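Local coordinates for protein MJ1225 (Methanocaldococcus jannaschii, PDB 3KH5) that binds AMP and ADP through its CBS domains and is a putative archaeal counterpart of the gamma subunit of AMP-activated protein kinase, at residues 179-183 with 193-197; 245-249 with 270-275. One frame throughout, in Å; residues are numbered along the deposited sequence.

Interaction 1 of 2, residues 179-183 with 193-197; sequences FRRLP and IITST. With ADP (adenosine-5'-diphosphate), chain E; AMP (adenosine monophosphate), chain C.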
loop_
_atom_site.group_PDB
_atom_site.type_symbol
_atom_site.label_atom_id
_atom_site.label_comp_id
_atom_site.label_asym_id
_atom_site.label_seq_id
_atom_site.Cartn_x
_atom_site.Cartn_y
_atom_site.Cartn_z
ATOM N N PHE A 179 5.976 -5.803 0.314
ATOM C CA PHE A 179 6.003 -4.874 -0.825
ATOM C C PHE A 179 4.654 -4.792 -1.524
ATOM O O PHE A 179 4.159 -5.796 -2.046
ATOM C CB PHE A 179 7.054 -5.279 -1.870
ATOM C CG PHE A 179 8.450 -5.420 -1.328
ATOM C CD1 PHE A 179 8.950 -4.529 -0.384
ATOM C CD2 PHE A 179 9.283 -6.431 -1.795
ATOM C CE1 PHE A 179 10.247 -4.658 0.110
ATOM C CE2 PHE A 179 10.584 -6.567 -1.308
ATOM C CZ PHE A 179 11.066 -5.677 -0.355
ATOM N N ARG A 180 4.076 -3.592 -1.554
ATOM C CA ARG A 180 2.808 -3.340 -2.250
ATOM C C ARG A 180 2.942 -3.362 -3.769
ATOM O O ARG A 180 1.971 -3.647 -4.468
ATOM C CB ARG A 180 2.221 -1.986 -1.846
ATOM C CG ARG A 180 1.740 -1.904 -0.408
ATOM C CD ARG A 180 1.560 -0.455 0.031
ATOM N NE ARG A 180 0.709 0.318 -0.877
ATOM C CZ ARG A 180 0.360 1.588 -0.680
ATOM N NH1 ARG A 180 0.781 2.240 0.399
ATOM N NH2 ARG A 180 -0.415 2.209 -1.562
ATOM N N ARG A 181 4.131 -3.033 -4.276
ATOM C CA ARG A 181 4.324 -2.944 -5.731
ATOM C C ARG A 181 5.472 -3.831 -6.231
ATOM O O ARG A 181 6.610 -3.763 -5.744
ATOM C CB ARG A 181 4.492 -1.488 -6.211
ATOM C CG ARG A 181 4.445 -0.428 -5.086
ATOM C CD ARG A 181 3.191 0.436 -4.888
ATOM N NE ARG A 181 3.652 1.277 -3.791
ATOM C CZ ARG A 181 3.038 2.303 -3.180
ATOM N NH1 ARG A 181 1.805 2.771 -3.549
ATOM N NH2 ARG A 181 3.713 2.896 -2.167
ATOM N N LEU A 182 5.140 -4.672 -7.206
ATOM C CA LEU A 182 6.106 -5.552 -7.838
ATOM C C LEU A 182 6.210 -5.215 -9.320
ATOM O O LEU A 182 5.192 -5.163 -10.018
ATOM C CB LEU A 182 5.704 -7.024 -7.657
ATOM C CG LEU A 182 5.511 -7.567 -6.232
ATOM C CD1 LEU A 182 5.056 -9.020 -6.271
ATOM C CD2 LEU A 182 6.773 -7.431 -5.380
ATOM N N PRO A 183 7.437 -4.954 -9.800
ATOM C CA PRO A 183 7.622 -4.875 -11.246
ATOM C C PRO A 183 7.353 -6.244 -11.873
ATOM O O PRO A 183 7.674 -7.272 -11.262
ATOM C CB PRO A 183 9.103 -4.503 -11.393
ATOM C CG PRO A 183 9.502 -3.926 -10.072
ATOM C CD PRO A 183 8.676 -4.650 -9.060
ATOM N N ILE A 193 3.654 -3.499 -14.253
ATOM C CA ILE A 193 3.702 -3.351 -12.800
ATOM C C ILE A 193 2.373 -3.844 -12.219
ATOM O O ILE A 193 1.320 -3.708 -12.847
ATOM C CB ILE A 193 4.009 -1.882 -12.375
ATOM C CG1 ILE A 193 4.420 -1.798 -10.893
ATOM C CG2 ILE A 193 2.836 -0.943 -12.709
ATOM C CD1 ILE A 193 5.098 -0.482 -10.494
ATOM N N ILE A 194 2.437 -4.435 -11.031
ATOM C CA ILE A 194 1.254 -4.918 -10.327
ATOM C C ILE A 194 1.358 -4.475 -8.860
ATOM O O ILE A 194 2.435 -4.565 -8.258
ATOM C CB ILE A 194 1.102 -6.468 -10.480
ATOM C CG1 ILE A 194 -0.269 -6.944 -9.983
ATOM C CG2 ILE A 194 2.234 -7.228 -9.781
ATOM C CD1 ILE A 194 -1.397 -6.702 -10.975
ATOM N N THR A 195 0.256 -3.962 -8.304
ATOM C CA THR A 195 0.234 -3.496 -6.908
ATOM C C THR A 195 -0.938 -4.116 -6.138
ATOM O O THR A 195 -1.844 -4.682 -6.748
ATOM C CB THR A 195 0.192 -1.939 -6.793
ATOM O OG1 THR A 195 -1.130 -1.457 -7.068
ATOM C CG2 THR A 195 1.194 -1.275 -7.746
ATOM N N SER A 196 -0.921 -4.009 -4.808
ATOM C CA SER A 196 -2.012 -4.536 -3.973
ATOM C C SER A 196 -3.376 -3.917 -4.319
ATOM O O SER A 196 -4.416 -4.562 -4.164
ATOM C CB SER A 196 -1.704 -4.341 -2.488
ATOM O OG SER A 196 -1.548 -2.968 -2.166
ATOM N N THR A 197 -3.344 -2.671 -4.798
ATOM C CA THR A 197 -4.523 -1.914 -5.247
ATOM C C THR A 197 -5.238 -2.600 -6.420
ATOM O O THR A 197 -6.476 -2.658 -6.465
ATOM C CB THR A 197 -4.109 -0.458 -5.628
ATOM O OG1 THR A 197 -3.852 0.295 -4.434
ATOM C CG2 THR A 197 -5.192 0.249 -6.429
HETATM P PB ADP E . 6.196 -0.404 -1.396
HETATM O O1B ADP E . 5.474 0.856 -1.714
HETATM O O2B ADP E . 6.308 -1.407 -2.699
HETATM O O3B ADP E . 5.492 -1.286 -0.236
HETATM P PA ADP E . 8.198 0.559 0.438
HETATM O O1A ADP E . 8.265 2.040 0.466
HETATM O O2A ADP E . 7.312 -0.088 1.620
HETATM O O3A ADP E . 7.698 -0.064 -0.970
HETATM O "O5'" ADP E . 9.655 -0.080 0.434
HETATM C "C5'" ADP E . 10.555 -0.054 1.557
HETATM C "C4'" ADP E . 11.959 -0.399 0.991
HETATM O "O4'" ADP E . 11.836 -1.640 0.222
HETATM C "C3'" ADP E . 12.485 0.676 0.022
HETATM O "O3'" ADP E . 13.908 0.778 0.148
HETATM C "C2'" ADP E . 12.109 0.135 -1.362
HETATM O "O2'" ADP E . 13.032 0.578 -2.372
HETATM C "C1'" ADP E . 12.194 -1.387 -1.167
HETATM N N9 ADP E . 11.268 -2.096 -2.119
HETATM C C8 ADP E . 10.013 -1.758 -2.433
HETATM N N7 ADP E . 9.519 -2.622 -3.323
HETATM C C5 ADP E . 10.459 -3.518 -3.585
HETATM C C6 ADP E . 10.520 -4.635 -4.414
HETATM N N6 ADP E . 9.477 -4.991 -5.163
HETATM N N1 ADP E . 11.657 -5.351 -4.442
HETATM C C2 ADP E . 12.703 -5.001 -3.700
HETATM N N3 ADP E . 12.671 -3.943 -2.899
HETATM C C4 ADP E . 11.568 -3.184 -2.820
HETATM P P AMP C . -0.803 2.201 -5.794
HETATM O O1P AMP C . -1.723 3.049 -4.994
HETATM O O2P AMP C . -0.614 0.748 -5.116
HETATM O O3P AMP C . 0.692 2.823 -5.878
HETATM O "O5'" AMP C . -1.300 1.932 -7.295
HETATM C "C5'" AMP C . -2.473 2.556 -7.872
HETATM C "C4'" AMP C . -2.495 2.312 -9.383
HETATM O "O4'" AMP C . -1.280 2.934 -9.892
HETATM C "C3'" AMP C . -2.372 0.794 -9.611
HETATM O "O3'" AMP C . -3.204 0.376 -10.713
HETATM C "C2'" AMP C . -0.899 0.615 -9.971
HETATM O "O2'" AMP C . -0.739 -0.478 -10.882
HETATM C "C1'" AMP C . -0.561 1.947 -10.649
HETATM N N9 AMP C . 0.893 2.274 -10.579
HETATM C C8 AMP C . 1.666 2.268 -9.488
HETATM N N7 AMP C . 2.911 2.613 -9.816
HETATM C C5 AMP C . 2.928 2.839 -11.124
HETATM C C6 AMP C . 3.920 3.222 -12.013
HETATM N N6 AMP C . 5.162 3.435 -11.581
HETATM N N1 AMP C . 3.604 3.375 -13.313
HETATM C C2 AMP C . 2.365 3.165 -13.753
HETATM N N3 AMP C . 1.395 2.799 -12.927
HETATM C C4 AMP C . 1.647 2.630 -11.615
HETATM O O HOH W 1 -0.612 -0.552 -3.164
#
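T195 turns OG1 between its backbone N and carbonyl carbon (chi1 77°), aiming the hydroxyl at the AMP phosphate and leaving CG2 3.6 Å from CB of R181 on the neighbouring strand. R181 in turn has CG almost eclipsed with its own backbone N (chi1 1°), and a bend at chi2 carries the guanidinium between the two nucleotides. These residues lie on the antiparallel beta hairpin 181-186/189-195 of the third CBS motif. L182 and I194 form the hydrogen-bonded pair, with L182 N 2.9 Å from I194 O and I194 N 3.0 Å from L182 O; the first bond is nearly straight, 173° at the hydrogen. Where the second strand gives way to helix 196-203, S196 N donates to R180 O in the carbonyl plane. On the face of L182 and I194, both side chains pack against M174 of helix 167-177. On the other face, I193 lies under the AMP adenine. F179 spreads its ring flat beneath the ADP base, with C5 of ADP 3.4 Å above the ring plane and over its centre, while N6 of ADP donates to R181 O. With an alanine here the adenine would lose the ring that covers this face, and the base would probably be less firmly held against tilting. The backbone N atoms of R180 and R181 bind separate beta-phosphate oxygens, O3B and O2B. NE of R180 sits over the centre of the R181 guanidinium; the R180 tip forms salt bridges with two further ADP molecules, and these phosphates probably offset the charge of the closely spaced arginines; S196 OG bonds to S54. R181 bridges the ligands edge-on: NE and NH2 grip ADP O1B at 2.8 and 2.7 Å, and NH1 reaches AMP O3P at 2.6 Å.

Interaction 2 of 2, residues 245-249 with 270-275; sequences IAEIM and ITEKDV. With ADP (adenosine-5'-diphosphate), chain E.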
loop_
_atom_site.group_PDB
_atom_site.type_symbol
_atom_site.label_atom_id
_atom_site.label_comp_id
_atom_site.label_asym_id
_atom_site.label_seq_id
_atom_site.Cartn_x
_atom_site.Cartn_y
_atom_site.Cartn_z
ATOM N N ILE A 245 12.019 12.978 -9.704
ATOM C CA ILE A 245 11.358 11.732 -9.316
ATOM C C ILE A 245 10.363 11.941 -8.167
ATOM O O ILE A 245 9.197 11.539 -8.282
ATOM C CB ILE A 245 12.382 10.597 -9.025
ATOM C CG1 ILE A 245 13.162 10.231 -10.298
ATOM C CG2 ILE A 245 11.701 9.366 -8.426
ATOM C CD1 ILE A 245 12.305 9.991 -11.552
ATOM N N ALA A 246 10.809 12.590 -7.087
ATOM C CA ALA A 246 9.934 12.933 -5.955
ATOM C C ALA A 246 8.683 13.695 -6.395
ATOM O O ALA A 246 7.581 13.423 -5.910
ATOM C CB ALA A 246 10.699 13.730 -4.906
ATOM N N GLU A 247 8.857 14.638 -7.318
ATOM C CA GLU A 247 7.738 15.425 -7.831
ATOM C C GLU A 247 6.739 14.575 -8.621
ATOM O O GLU A 247 5.526 14.739 -8.473
ATOM C CB GLU A 247 8.249 16.582 -8.687
ATOM C CG GLU A 247 7.159 17.506 -9.219
ATOM C CD GLU A 247 7.724 18.673 -10.007
ATOM O OE1 GLU A 247 7.229 19.805 -9.823
ATOM O OE2 GLU A 247 8.670 18.467 -10.799
ATOM N N ILE A 248 7.256 13.677 -9.461
ATOM C CA ILE A 248 6.411 12.739 -10.202
ATOM C C ILE A 248 5.533 11.901 -9.262
ATOM O O ILE A 248 4.336 11.759 -9.507
ATOM C CB ILE A 248 7.248 11.843 -11.154
ATOM C CG1 ILE A 248 7.675 12.656 -12.385
ATOM C CG2 ILE A 248 6.443 10.619 -11.615
ATOM C CD1 ILE A 248 8.973 12.165 -13.012
ATOM N N MET A 249 6.121 11.373 -8.187
ATOM C CA MET A 249 5.384 10.549 -7.213
ATOM C C MET A 249 4.229 11.314 -6.577
ATOM O O MET A 249 3.084 10.857 -6.560
ATOM C CB MET A 249 6.326 10.061 -6.104
ATOM C CG MET A 249 7.422 9.111 -6.558
ATOM S SD MET A 249 8.639 8.822 -5.258
ATOM C CE MET A 249 9.605 7.501 -5.988
ATOM N N ILE A 270 12.780 2.519 -6.927
ATOM C CA ILE A 270 12.879 3.606 -5.961
ATOM C C ILE A 270 11.477 3.968 -5.491
ATOM O O ILE A 270 10.544 4.034 -6.292
ATOM C CB ILE A 270 13.647 4.825 -6.542
ATOM C CG1 ILE A 270 13.754 5.957 -5.507
ATOM C CG2 ILE A 270 13.021 5.293 -7.870
ATOM C CD1 ILE A 270 14.901 6.925 -5.755
ATOM N N THR A 271 11.326 4.175 -4.189
ATOM C CA THR A 271 10.017 4.457 -3.637
ATOM C C THR A 271 10.070 5.712 -2.793
ATOM O O THR A 271 11.147 6.269 -2.543
ATOM C CB THR A 271 9.486 3.289 -2.766
ATOM O OG1 THR A 271 10.229 3.223 -1.541
ATOM C CG2 THR A 271 9.568 1.949 -3.501
ATOM N N GLU A 272 8.900 6.142 -2.338
ATOM C CA GLU A 272 8.781 7.289 -1.453
ATOM C C GLU A 272 9.620 7.160 -0.190
ATOM O O GLU A 272 10.158 8.158 0.288
ATOM C CB GLU A 272 7.321 7.519 -1.080
ATOM C CG GLU A 272 6.492 8.054 -2.228
ATOM C CD GLU A 272 5.022 8.174 -1.889
ATOM O OE1 GLU A 272 4.454 7.233 -1.293
ATOM O OE2 GLU A 272 4.427 9.211 -2.240
ATOM N N LYS A 273 9.733 5.947 0.358
ATOM C CA LYS A 273 10.569 5.747 1.543
ATOM C C LYS A 273 12.031 6.040 1.222
ATOM O O LYS A 273 12.734 6.650 2.031
ATOM C CB LYS A 273 10.426 4.340 2.134
ATOM C CG LYS A 273 10.953 4.239 3.576
ATOM C CD LYS A 273 10.903 2.818 4.135
ATOM C CE LYS A 273 9.486 2.249 4.156
ATOM N NZ LYS A 273 8.535 3.085 4.940
ATOM N N ASP A 274 12.475 5.614 0.040
ATOM C CA ASP A 274 13.835 5.882 -0.432
ATOM C C ASP A 274 14.111 7.365 -0.618
ATOM O O ASP A 274 15.204 7.837 -0.300
ATOM C CB ASP A 274 14.088 5.195 -1.769
ATOM C CG ASP A 274 14.048 3.695 -1.668
ATOM O OD1 ASP A 274 14.562 3.149 -0.669
ATOM O OD2 ASP A 274 13.510 3.065 -2.600
ATOM N N VAL A 275 13.134 8.081 -1.176
ATOM C CA VAL A 275 13.224 9.532 -1.339
ATOM C C VAL A 275 13.463 10.187 0.014
ATOM O O VAL A 275 14.311 11.070 0.139
ATOM C CB VAL A 275 11.952 10.131 -2.009
ATOM C CG1 VAL A 275 11.965 11.659 -1.964
ATOM C CG2 VAL A 275 11.831 9.653 -3.445
HETATM P PB ADP E . 6.196 -0.404 -1.396
HETATM O O1B ADP E . 5.474 0.856 -1.714
HETATM O O2B ADP E . 6.308 -1.407 -2.699
HETATM O O3B ADP E . 5.492 -1.286 -0.236
HETATM P PA ADP E . 8.198 0.559 0.438
HETATM O O1A ADP E . 8.265 2.040 0.466
HETATM O O2A ADP E . 7.312 -0.088 1.620
HETATM O O3A ADP E . 7.698 -0.064 -0.970
HETATM O "O5'" ADP E . 9.655 -0.080 0.434
HETATM C "C5'" ADP E . 10.555 -0.054 1.557
HETATM C "C4'" ADP E . 11.959 -0.399 0.991
HETATM O "O4'" ADP E . 11.836 -1.640 0.222
HETATM C "C3'" ADP E . 12.485 0.676 0.022
HETATM O "O3'" ADP E . 13.908 0.778 0.148
HETATM C "C2'" ADP E . 12.109 0.135 -1.362
HETATM O "O2'" ADP E . 13.032 0.578 -2.372
HETATM C "C1'" ADP E . 12.194 -1.387 -1.167
HETATM N N9 ADP E . 11.268 -2.096 -2.119
HETATM C C8 ADP E . 10.013 -1.758 -2.433
HETATM N N7 ADP E . 9.519 -2.622 -3.323
HETATM C C5 ADP E . 10.459 -3.518 -3.585
HETATM C C6 ADP E . 10.520 -4.635 -4.414
HETATM N N6 ADP E . 9.477 -4.991 -5.163
HETATM N N1 ADP E . 11.657 -5.351 -4.442
HETATM C C2 ADP E . 12.703 -5.001 -3.700
HETATM N N3 ADP E . 12.671 -3.943 -2.899
HETATM C C4 ADP E . 11.568 -3.184 -2.820
#
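M249 crosses from helix 242-252 to the junction of strand 266-271 and helix 272-275, passing E272 and V275 in the opposite sense to their own side chains. Its CG stands anti to the carbonyl carbon (chi1 -65°) and the chain beyond is extended, which sends the thioether straight into the corner where strand turns to helix. CB, 4.4 Å from CG of E272, starts the chain. CG carries it onward, and SD settles between two neighbours, 3.8 Å from CG of E272 and 3.8 Å from CG2 of V275. The terminal CE goes deepest: it lies 3.6 Å from the carbonyl oxygen of I270 and 3.7 Å from the carbonyl carbon of T271, so the methyl rests mainly on backbone, with CG2 of V275 and CG1 of I270 a little farther off. One turn back, CB of A246 meets CG1 of V275 at 3.8 Å, the other branch of the valine from the one that SD touches. I245 closes the strand end of the interface through its CG2, which faces CG2 of I270. No hydrogen bond crosses between the segments; the contact is apolar and buried, bordered by L257 of the adjoining strand and I137 of helix 133-140. The carboxylate of E272 leaves this greasy surface and pairs with R134. The far side of the same turn is polar. T271, the N-cap residue, gives its hydroxyl to ADP O1A, and its backbone N meets OD2 of D274 on the anti side of the carboxylate. That aspartate takes both ribose hydroxyls of ADP, O3' on OD1 at 2.6 Å and O2' on OD2 at 2.5 Å. A threonine and an aspartate three residues later, presented where strand passes into helix, are characteristic of nucleotide-binding sites in CBS domains.

Overall arrangement
Both contacts are buried, their centres about 15 Å apart and their nearest atoms about 4 Å apart, and they approach one ADP from different CBS motifs. Interaction 1 joins the two strands of a hairpin through backbone hydrogen bonds, lies nearer the centre of the chain, and gathers arginines among phosphates, serving the ADP base and beta-phosphate as well as AMP. Interaction 2 joins a helix to a strand-to-helix corner mainly through apolar side chains, with no hydrogen bond between the segments, while the opposite side of that corner holds the ribose and alpha-phosphate. Each second segment carries a threonine cap whose hydroxyl binds phosphate: T195 serves AMP, whereas T271 serves the shared ADP.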